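Side-chain contacts in kinectin 1 (Kinesin receptor) (PDB 4MU6), which is of unknown molecular function but is an effector of Legionella pneumophila, probably membrane-bound, represented here by its helical N-terminal coiled-coil domain: residues A6-E11 with A51-S56; Q71-Q76 with E219-T224; N106-Q111 with F177-N182. All blocks are in the same frame, centred on the assembly; numbering follows the deposited sequence.

Contact 1 (A6-E11 with A51-S56); sequences ANCNIE and ATLLKS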
# COMPACT_ATOMS: atom_id res chain seq x y z
N ALA A 6 -22.42 -6.04 5.38
CA ALA A 6 -22.83 -7.08 4.44
C ALA A 6 -23.77 -8.10 5.05
O ALA A 6 -24.51 -8.77 4.34
CB ALA A 6 -21.60 -7.78 3.87
N ASN A 7 -23.73 -8.23 6.38
CA ASN A 7 -24.54 -9.21 7.07
C ASN A 7 -25.69 -8.60 7.86
O ASN A 7 -26.33 -9.27 8.67
CB ASN A 7 -23.67 -10.07 7.99
CG ASN A 7 -22.72 -10.96 7.21
OD1 ASN A 7 -23.15 -11.77 6.38
ND2 ASN A 7 -21.42 -10.79 7.44
N CYS A 8 -25.96 -7.32 7.62
CA CYS A 8 -27.01 -6.62 8.34
C CYS A 8 -28.40 -6.96 7.80
O CYS A 8 -28.70 -6.72 6.63
CB CYS A 8 -26.79 -5.10 8.30
SG CYS A 8 -27.91 -4.14 9.36
N ASN A 9 -29.23 -7.53 8.67
CA ASN A 9 -30.66 -7.68 8.41
C ASN A 9 -31.30 -6.38 8.86
O ASN A 9 -31.48 -6.17 10.05
CB ASN A 9 -31.22 -8.82 9.25
CG ASN A 9 -32.67 -9.15 8.91
OD1 ASN A 9 -33.50 -8.26 8.72
ND2 ASN A 9 -32.96 -10.44 8.83
N ILE A 10 -31.63 -5.50 7.93
CA ILE A 10 -32.06 -4.16 8.31
C ILE A 10 -33.37 -4.15 9.12
O ILE A 10 -33.53 -3.34 10.03
CB ILE A 10 -32.12 -3.21 7.08
CG1 ILE A 10 -32.19 -1.75 7.51
CG2 ILE A 10 -33.28 -3.57 6.18
CD1 ILE A 10 -30.89 -1.25 8.11
N GLU A 11 -34.28 -5.07 8.80
CA GLU A 11 -35.56 -5.14 9.49
C GLU A 11 -35.37 -5.55 10.94
O GLU A 11 -35.97 -4.98 11.85
CB GLU A 11 -36.48 -6.14 8.78
CG GLU A 11 -37.86 -6.23 9.39
CD GLU A 11 -38.84 -7.03 8.54
OE1 GLU A 11 -38.81 -6.88 7.29
OE2 GLU A 11 -39.63 -7.81 9.12
N ALA A 51 -26.55 5.39 14.25
CA ALA A 51 -25.26 5.32 14.96
C ALA A 51 -24.69 3.90 14.90
O ALA A 51 -23.49 3.72 14.65
CB ALA A 51 -25.38 5.81 16.44
N THR A 52 -25.56 2.91 15.11
CA THR A 52 -25.16 1.51 14.95
C THR A 52 -24.62 1.23 13.54
O THR A 52 -23.61 0.54 13.38
CB THR A 52 -26.32 0.55 15.23
OG1 THR A 52 -26.65 0.59 16.62
CG2 THR A 52 -25.95 -0.88 14.82
N LEU A 53 -25.29 1.74 12.52
CA LEU A 53 -24.82 1.48 11.15
C LEU A 53 -23.47 2.14 10.87
O LEU A 53 -22.61 1.56 10.18
CB LEU A 53 -25.86 1.90 10.11
CG LEU A 53 -27.07 0.95 10.06
CD1 LEU A 53 -28.22 1.57 9.31
CD2 LEU A 53 -26.64 -0.36 9.41
N LEU A 54 -23.27 3.33 11.41
CA LEU A 54 -22.02 4.05 11.19
C LEU A 54 -20.86 3.35 11.88
O LEU A 54 -19.75 3.26 11.30
CB LEU A 54 -22.13 5.49 11.69
CG LEU A 54 -23.07 6.35 10.86
CD1 LEU A 54 -23.35 7.63 11.60
CD2 LEU A 54 -22.46 6.63 9.48
N LYS A 55 -21.11 2.87 13.10
CA LYS A 55 -20.10 2.11 13.84
C LYS A 55 -19.74 0.84 13.09
O LYS A 55 -18.57 0.48 13.00
CB LYS A 55 -20.57 1.76 15.23
CG LYS A 55 -20.50 2.90 16.25
CD LYS A 55 -21.23 2.51 17.55
CE LYS A 55 -21.18 3.62 18.61
NZ LYS A 55 -22.11 4.76 18.36
N SER A 56 -20.76 0.16 12.57
CA SER A 56 -20.57 -1.03 11.75
C SER A 56 -19.75 -0.74 10.47
O SER A 56 -18.86 -1.51 10.10
CB SER A 56 -21.92 -1.62 11.36
OG SER A 56 -22.56 -2.20 12.48
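Leu-53 spreads its two methyl branches over the junction between the N-terminal lead-in and helix 10-22, one against Cys-8 and the other against Ile-10. Its CD2 lies 4.0 Å from Cys-8 SG, and its CD1 meets Ile-10 CD1 end to end at 4.1 Å. The contact is small, with 92 Å² buried on both sides together, and it is wholly apolar: no hydrogen bond crosses it. Cys-8 sends its sulfur straight at the leucine, because SG stands opposite the main-chain nitrogen (chi1 -172°). Ile-10 arrives less directly. Its CB does not point at helix 43-105, yet the turn at chi2 (70°) swings CD1 round until it reaches Leu-53, and the two side chains cross nearly at right angles. Between these two residues Asn-9 occupies the N-cap of helix 10-22, and its OD1 accepts from the backbone N of Glu-12 in the first turn. The cap thus marks the place where the extended lead-in carrying Cys-8 becomes the helix that starts with Ile-10. On the other side, the backbone of 51-56 is regular helix. Thr-52 O receives Ser-56 N at 3.0 Å and also Ser-56 OG at 3.1 Å, the two donors approaching from opposite faces of the carbonyl plane. That bond turns the serine hydroxyl back onto its own helix, while the side chain of Ser-56 touches Phe-4 and Leu-5. Three helices meet around the apolar patch. Leu-13 of helix 10-22 lies against both Cys-8 and Leu-53, while helix 227-273 supplies Ile-252 to Leu-53 and Leu-251, Glu-254 and Ala-255 to Ile-10, so Ile-10, at the start of helix 10-22, lies between helices 43-105 and 227-273, while Cys-8 of the lead-in meets helix 43-105.

Contact 2 (Q71-Q76 with E219-T224); sequences QSYKAQ and EDILST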
# COMPACT_ATOMS: atom_id res chain seq x y z
N GLN A 71 -1.26 -6.85 2.86
CA GLN A 71 -0.83 -7.30 1.55
C GLN A 71 0.32 -6.42 1.02
O GLN A 71 1.35 -6.93 0.58
CB GLN A 71 -2.00 -7.27 0.57
CG GLN A 71 -1.61 -7.59 -0.87
CD GLN A 71 -1.52 -9.08 -1.15
OE1 GLN A 71 -1.52 -9.90 -0.24
NE2 GLN A 71 -1.44 -9.43 -2.44
N SER A 72 0.14 -5.10 1.06
CA SER A 72 1.14 -4.19 0.53
C SER A 72 2.43 -4.23 1.34
O SER A 72 3.52 -4.11 0.79
CB SER A 72 0.59 -2.76 0.49
OG SER A 72 -0.41 -2.62 -0.50
N TYR A 73 2.29 -4.37 2.66
CA TYR A 73 3.44 -4.40 3.53
C TYR A 73 4.35 -5.55 3.15
O TYR A 73 5.56 -5.37 3.00
CB TYR A 73 3.01 -4.54 4.99
CG TYR A 73 4.12 -4.76 5.99
CD1 TYR A 73 4.56 -6.04 6.30
CD2 TYR A 73 4.71 -3.69 6.66
CE1 TYR A 73 5.56 -6.26 7.24
CE2 TYR A 73 5.71 -3.89 7.61
CZ TYR A 73 6.12 -5.18 7.89
OH TYR A 73 7.11 -5.41 8.81
N LYS A 74 3.75 -6.73 3.01
CA LYS A 74 4.48 -7.98 2.79
C LYS A 74 5.11 -8.04 1.40
O LYS A 74 6.18 -8.61 1.20
CB LYS A 74 3.55 -9.18 2.97
CG LYS A 74 3.06 -9.41 4.42
CD LYS A 74 1.92 -10.44 4.47
CE LYS A 74 1.55 -10.81 5.90
NZ LYS A 74 0.32 -11.67 5.98
N ALA A 75 4.40 -7.47 0.42
CA ALA A 75 4.85 -7.50 -0.95
C ALA A 75 6.09 -6.62 -1.07
O ALA A 75 7.09 -7.01 -1.67
CB ALA A 75 3.75 -7.03 -1.89
N GLN A 76 6.04 -5.43 -0.46
CA GLN A 76 7.20 -4.55 -0.46
C GLN A 76 8.39 -5.14 0.27
O GLN A 76 9.54 -4.96 -0.16
CB GLN A 76 6.88 -3.19 0.15
CG GLN A 76 8.06 -2.22 0.10
CD GLN A 76 8.30 -1.64 -1.29
OE1 GLN A 76 7.43 -0.96 -1.84
NE2 GLN A 76 9.48 -1.88 -1.85
N GLU A 219 0.29 2.70 12.49
CA GLU A 219 0.24 3.88 11.61
C GLU A 219 1.39 3.92 10.60
O GLU A 219 2.36 3.16 10.71
CB GLU A 219 0.28 5.17 12.45
CG GLU A 219 -0.66 5.17 13.66
CD GLU A 219 -2.14 5.19 13.29
OE1 GLU A 219 -2.49 5.54 12.13
OE2 GLU A 219 -2.96 4.86 14.16
N ASP A 220 1.27 4.81 9.62
CA ASP A 220 2.34 5.10 8.66
C ASP A 220 2.70 3.87 7.82
O ASP A 220 3.88 3.59 7.61
CB ASP A 220 3.59 5.67 9.38
CG ASP A 220 4.70 6.12 8.40
OD1 ASP A 220 4.40 6.83 7.41
OD2 ASP A 220 5.87 5.75 8.61
N ILE A 221 1.69 3.14 7.36
CA ILE A 221 1.95 2.07 6.41
C ILE A 221 2.67 2.62 5.18
O ILE A 221 3.56 1.98 4.63
CB ILE A 221 0.66 1.33 5.95
CG1 ILE A 221 0.97 0.30 4.86
CG2 ILE A 221 -0.36 2.32 5.41
CD1 ILE A 221 1.87 -0.87 5.29
N LEU A 222 2.30 3.83 4.76
CA LEU A 222 2.76 4.33 3.45
C LEU A 222 4.27 4.50 3.36
O LEU A 222 4.84 4.31 2.29
CB LEU A 222 2.02 5.61 3.03
CG LEU A 222 0.52 5.39 2.78
CD1 LEU A 222 -0.22 6.70 2.58
CD2 LEU A 222 0.33 4.47 1.59
N SER A 223 4.92 4.85 4.48
CA SER A 223 6.38 5.06 4.45
C SER A 223 7.14 3.73 4.38
O SER A 223 8.35 3.71 4.18
CB SER A 223 6.87 5.90 5.63
OG SER A 223 6.24 7.18 5.68
N THR A 224 6.43 2.61 4.50
CA THR A 224 7.08 1.32 4.26
C THR A 224 7.01 0.92 2.78
O THR A 224 7.49 -0.15 2.41
CB THR A 224 6.48 0.20 5.11
OG1 THR A 224 5.24 -0.24 4.53
CG2 THR A 224 6.23 0.68 6.55
O HOH W 1 6.93 -2.91 3.73
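Ile-221 O is gripped twice by Thr-224, by the backbone N at 2.9 Å and by OG1 at 2.8 Å. The hydroxyl lies in the carbonyl plane, and Thr-224 OG1 sits between its own backbone N and carbonyl carbon (chi1 78°), which turns it back to that acceptor. The same OG1 comes within 4.1 Å of Tyr-73 CD2, obliquely to the ring. Ile-221 reaches the tyrosine with its CD1, 3.9 Å from Tyr-73 CB and near the ring plane, at the edge. This short 3-10 turn belongs to the link between helix 158-217 and helix 227-273; it is laid against helix 43-105, in a part of that helix predicted to form a coiled coil. A water ties the two backbones together, donating to Tyr-73 O at 2.9 Å and to Thr-224 O at 3.1 Å. Thr-224 O also has Gln-76 CG close by, at 3.2 Å. Gln-76 bends at chi2 (76°), and its amide is held at both ends: OE1 accepts from Asn-229 ND2 and from Ser-226 N, while NE2 donates to Asp-80 OD1. The far end of Tyr-73 reaches helix 158-217, where its OH is hydrogen-bonded to Asn-215 ND2 and its ring meets that of Tyr-214 with the planes about 30° apart.

Contact 3 (N106-Q111 with F177-N182); sequences NHIPTQ and FEQEVN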
# COMPACT_ATOMS: atom_id res chain seq x y z
N ASN A 106 48.07 -1.33 -12.48
CA ASN A 106 49.33 -1.09 -11.77
C ASN A 106 50.53 -1.75 -12.43
O ASN A 106 51.67 -1.49 -12.06
CB ASN A 106 49.23 -1.54 -10.30
CG ASN A 106 48.16 -0.79 -9.54
OD1 ASN A 106 47.89 0.38 -9.81
ND2 ASN A 106 47.54 -1.47 -8.58
N HIS A 107 50.28 -2.62 -13.41
CA HIS A 107 51.37 -3.31 -14.09
C HIS A 107 51.65 -2.78 -15.50
O HIS A 107 52.73 -2.99 -16.05
CB HIS A 107 51.13 -4.82 -14.12
CG HIS A 107 52.29 -5.60 -14.67
ND1 HIS A 107 53.58 -5.42 -14.24
CD2 HIS A 107 52.35 -6.56 -15.63
CE1 HIS A 107 54.39 -6.23 -14.89
NE2 HIS A 107 53.66 -6.93 -15.75
N ILE A 108 50.68 -2.09 -16.08
CA ILE A 108 50.81 -1.58 -17.45
C ILE A 108 52.01 -0.62 -17.71
O ILE A 108 52.70 -0.77 -18.72
CB ILE A 108 49.48 -0.98 -17.96
CG1 ILE A 108 48.42 -2.08 -18.03
CG2 ILE A 108 49.65 -0.32 -19.32
CD1 ILE A 108 47.08 -1.63 -18.56
N PRO A 109 52.27 0.35 -16.81
CA PRO A 109 53.48 1.19 -16.96
C PRO A 109 54.77 0.38 -17.00
O PRO A 109 55.69 0.73 -17.74
CB PRO A 109 53.46 2.06 -15.71
CG PRO A 109 52.02 2.16 -15.37
CD PRO A 109 51.41 0.85 -15.72
N THR A 110 54.85 -0.69 -16.21
CA THR A 110 56.00 -1.58 -16.28
C THR A 110 56.13 -2.27 -17.66
O THR A 110 57.21 -2.29 -18.25
CB THR A 110 55.94 -2.63 -15.17
OG1 THR A 110 56.10 -1.96 -13.92
CG2 THR A 110 57.04 -3.67 -15.34
N GLN A 111 55.01 -2.80 -18.16
CA GLN A 111 54.98 -3.46 -19.46
C GLN A 111 55.40 -2.50 -20.56
O GLN A 111 56.24 -2.85 -21.40
CB GLN A 111 53.57 -3.98 -19.76
CG GLN A 111 53.17 -5.17 -18.91
CD GLN A 111 51.68 -5.46 -18.98
OE1 GLN A 111 50.84 -4.69 -18.48
NE2 GLN A 111 51.33 -6.57 -19.62
N PHE A 177 48.39 0.72 -24.18
CA PHE A 177 47.78 2.04 -23.97
C PHE A 177 46.26 1.96 -24.09
O PHE A 177 45.56 2.64 -23.34
CB PHE A 177 48.35 3.10 -24.93
CG PHE A 177 49.65 3.74 -24.45
CD1 PHE A 177 49.68 4.56 -23.33
CD2 PHE A 177 50.84 3.52 -25.14
CE1 PHE A 177 50.88 5.15 -22.90
CE2 PHE A 177 52.05 4.11 -24.72
CZ PHE A 177 52.06 4.92 -23.60
N GLU A 178 45.77 1.15 -25.03
CA GLU A 178 44.33 0.90 -25.14
C GLU A 178 43.80 0.11 -23.94
O GLU A 178 42.68 0.34 -23.47
CB GLU A 178 44.00 0.15 -26.42
CG GLU A 178 42.51 0.09 -26.69
CD GLU A 178 42.15 -0.71 -27.93
OE1 GLU A 178 43.08 -1.12 -28.67
OE2 GLU A 178 40.94 -0.93 -28.17
N GLN A 179 44.61 -0.83 -23.46
CA GLN A 179 44.23 -1.62 -22.29
C GLN A 179 44.06 -0.69 -21.11
O GLN A 179 43.10 -0.82 -20.31
CB GLN A 179 45.31 -2.67 -21.98
CG GLN A 179 44.91 -3.64 -20.87
CD GLN A 179 43.82 -4.60 -21.32
OE1 GLN A 179 43.97 -5.32 -22.30
NE2 GLN A 179 42.71 -4.62 -20.58
N GLU A 180 44.97 0.28 -21.00
CA GLU A 180 44.95 1.22 -19.88
C GLU A 180 43.66 2.06 -19.84
O GLU A 180 42.96 2.09 -18.83
CB GLU A 180 46.17 2.13 -19.92
CG GLU A 180 46.24 3.13 -18.78
CD GLU A 180 47.57 3.88 -18.74
OE1 GLU A 180 47.86 4.64 -19.69
OE2 GLU A 180 48.32 3.71 -17.75
N VAL A 181 43.36 2.74 -20.94
CA VAL A 181 42.18 3.59 -20.95
C VAL A 181 40.89 2.76 -20.79
O VAL A 181 39.96 3.19 -20.11
CB VAL A 181 42.13 4.45 -22.22
CG1 VAL A 181 42.46 3.62 -23.42
CG2 VAL A 181 40.77 5.10 -22.39
N ASN A 182 40.84 1.57 -21.39
CA ASN A 182 39.68 0.68 -21.22
C ASN A 182 39.44 0.23 -19.78
O ASN A 182 38.29 0.20 -19.31
CB ASN A 182 39.76 -0.53 -22.14
CG ASN A 182 39.41 -0.19 -23.56
OD1 ASN A 182 38.81 0.86 -23.80
ND2 ASN A 182 39.76 -1.05 -24.50
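Ile-108 points its CB at segment 177-182 of helix 158-217 and carries the contact almost alone, within the antiparallel pairing of helix 108-127 with helix 158-217 in the LegC3 N-terminal coiled-coil domain. From CB the chain divides. The short branch, CG2, lies 4.3 Å from Glu-180 CB, a loose approach. The long branch leaves through CG1, which stands opposite the carbonyl carbon (chi1 -63°), and runs on fully extended, so that CD1 is driven straight onto the surface of the opposing helix. There the methyl settles where Gln-179 and Glu-180 join: it is 3.7 Å from Glu-180 N and 3.8 Å from Gln-179 CG. It touches the aliphatic base of both polar residues and reaches the backbone between them, so on this side the isoleucine methyl is met by methylenes and main chain. Gln-179 crosses the isoleucine at about a right angle. Its CB heads toward Ile-108, but the bend at chi2 (71°) leads the amide away, and NE2 donates to Asn-183 OD1 one turn further along the same helix. Glu-180 keeps a straight chain beyond CG, which leads the carboxylate away from the methyl, so that CB does the touching. The C-terminal end of helix 43-105 also adjoins the contact: Glu-104 touches Gln-179 and Leu-105 touches Glu-180, immediately before the break that leads to Ile-108. The new helix closes its first turn with Gln-111 N bonded to His-107 O at 3.1 Å. On the facing helix, Glu-180 CB completes the seat of the isoleucine methyl, 4.1 Å from CD1.

The three contacts are strung along an elongated, mostly helical chain. Contacts 1 and 2 share helix 43-105 and have centres 30 Å apart; contact 3 lies beyond the end of that helix, its centre about 50 Å from that of contact 2 and about 80 Å from that of contact 1. Contacts 1 and 3 are on opposite sides of the chain's centre, with contact 2 close to it. Contact 1 is closed before contact 2 opens, whereas both segments of contact 3 fall between those of contact 2. Helix 43-105 meets the N-terminal lead-in, then the linker before helix 227-273; farther out, helix 158-217 pairs with helix 108-127, joining distant parts of the sequence.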